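Local coordinates for N-carbamoylsarcosine amidase related protein (Thermoplasma acidophilum, PDB 3EEF), which hydrolyses N-carbamoylsarcosine as an amidase of the isochorismatase-like cysteine hydrolase family and carries a zinc ion, at the zinc ion site. Sequence-based numbering; all coordinates share one arbitrary frame.

The zinc ion site. Residues 50, 52, 56, 58, 63, 65, 90, 93. With ZN (zinc ion), chain B.
Zinc sits where the end of strand 45-50 meets the loops that follow it, in a mononuclear site of this isochorismatase-family hydrolase built by Asp50, His52, Glu58 and His65. The ion may serve substrate binding or structure; the structure alone does not show which. The two carboxylates come in from nearly opposite sides, Asp50 OD2 and Glu58 OE1 subtending 154° at the metal. Each bonds through one oxygen: Asp50 OD2 lies 2.0 Å from ZN, whereas its other oxygen, OD1, stays 3.5 Å from ZN. The imidazoles of His52 and His65 point their NE2 atoms at the ion tip-first, 99° apart, and both ring rotations are fixed from behind. His52 ND1 donates in its ring plane to the anti lone pair of Asp56 OD2 at 2.9 Å; this second-shell carboxylate may make the imidazole a stronger donor to zinc. His65, its CG in the crowded position between backbone N and carbonyl carbon (chi1 67°), gives its ND1 hydrogen almost straight to the carbonyl of Gly63.

Against that braced histidine side, the Tyr93 ring stands off without a bond to the metal, its CE1 4.9 Å from ZN. The ion is only partly occupied. Its angles are irregular, so a water or another weak ligand may have gone unseen. Lys90 steadies Asp50 by a salt bridge to OD1, reaching it from above the carboxylate plane and perhaps tempering its charge. The same side-chain nitrogen also hydrogen-bonds to the backbone of Tyr93, with Lys90 NZ 2.8 Å from Tyr93 O.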
# COMPACT_ATOMS: atom_id res chain seq x y z
N ASP A 50 -5.56 -14.15 -11.45
CA ASP A 50 -6.86 -13.96 -10.81
C ASP A 50 -7.26 -15.19 -10.01
O ASP A 50 -7.11 -16.32 -10.49
CB ASP A 50 -7.93 -13.60 -11.84
CG ASP A 50 -7.98 -12.10 -12.15
OD1 ASP A 50 -7.25 -11.31 -11.50
OD2 ASP A 50 -8.80 -11.70 -13.00
N HIS A 52 -10.38 -15.15 -7.72
CA HIS A 52 -11.40 -14.24 -7.19
C HIS A 52 -12.35 -14.88 -6.20
O HIS A 52 -12.63 -16.07 -6.29
CB HIS A 52 -12.23 -13.64 -8.31
CG HIS A 52 -11.52 -12.60 -9.12
ND1 HIS A 52 -11.14 -11.38 -8.60
CD2 HIS A 52 -11.18 -12.56 -10.44
CE1 HIS A 52 -10.56 -10.65 -9.55
NE2 HIS A 52 -10.59 -11.34 -10.68
N ASP A 56 -15.15 -9.83 -4.61
CA ASP A 56 -14.13 -8.93 -5.12
C ASP A 56 -14.78 -7.77 -5.90
O ASP A 56 -15.77 -7.95 -6.59
CB ASP A 56 -13.12 -9.68 -5.99
CG ASP A 56 -12.17 -10.53 -5.17
OD1 ASP A 56 -12.09 -10.35 -3.95
OD2 ASP A 56 -11.51 -11.38 -5.75
N GLU A 58 -14.35 -6.19 -8.59
CA GLU A 58 -14.56 -6.26 -10.04
C GLU A 58 -15.61 -7.31 -10.49
O GLU A 58 -15.95 -7.35 -11.67
CB GLU A 58 -13.24 -6.49 -10.75
CG GLU A 58 -12.86 -7.92 -10.86
CD GLU A 58 -11.46 -8.10 -11.41
OE1 GLU A 58 -11.36 -8.80 -12.41
OE2 GLU A 58 -10.50 -7.54 -10.83
N GLY A 63 -18.97 -10.11 -13.63
CA GLY A 63 -19.52 -11.39 -13.18
C GLY A 63 -18.39 -12.33 -12.75
O GLY A 63 -17.23 -11.94 -12.82
N HIS A 65 -15.49 -14.93 -12.70
CA HIS A 65 -14.47 -15.38 -13.65
C HIS A 65 -13.20 -15.67 -12.84
O HIS A 65 -12.95 -15.01 -11.82
CB HIS A 65 -14.23 -14.31 -14.75
CG HIS A 65 -13.60 -13.04 -14.25
ND1 HIS A 65 -14.31 -12.03 -13.64
CD2 HIS A 65 -12.30 -12.65 -14.22
CE1 HIS A 65 -13.49 -11.06 -13.28
NE2 HIS A 65 -12.26 -11.41 -13.61
N LYS A 90 -4.10 -13.15 -7.21
CA LYS A 90 -4.48 -11.75 -7.14
C LYS A 90 -6.01 -11.60 -7.20
O LYS A 90 -6.70 -12.45 -7.75
CB LYS A 90 -3.79 -10.96 -8.26
CG LYS A 90 -4.29 -11.22 -9.69
CD LYS A 90 -3.59 -10.27 -10.67
CE LYS A 90 -4.11 -10.41 -12.07
NZ LYS A 90 -5.35 -9.58 -12.34
N TYR A 93 -7.07 -6.05 -10.87
CA TYR A 93 -6.42 -6.08 -12.20
C TYR A 93 -4.90 -6.12 -12.08
O TYR A 93 -4.26 -6.98 -12.71
CB TYR A 93 -6.83 -4.87 -13.03
CG TYR A 93 -8.32 -4.76 -13.34
CD1 TYR A 93 -9.08 -5.88 -13.68
CD2 TYR A 93 -8.94 -3.52 -13.36
CE1 TYR A 93 -10.42 -5.76 -13.99
CE2 TYR A 93 -10.29 -3.39 -13.66
CZ TYR A 93 -11.02 -4.50 -13.98
OH TYR A 93 -12.36 -4.35 -14.25
ZN ZN B . -10.44 -10.54 -12.74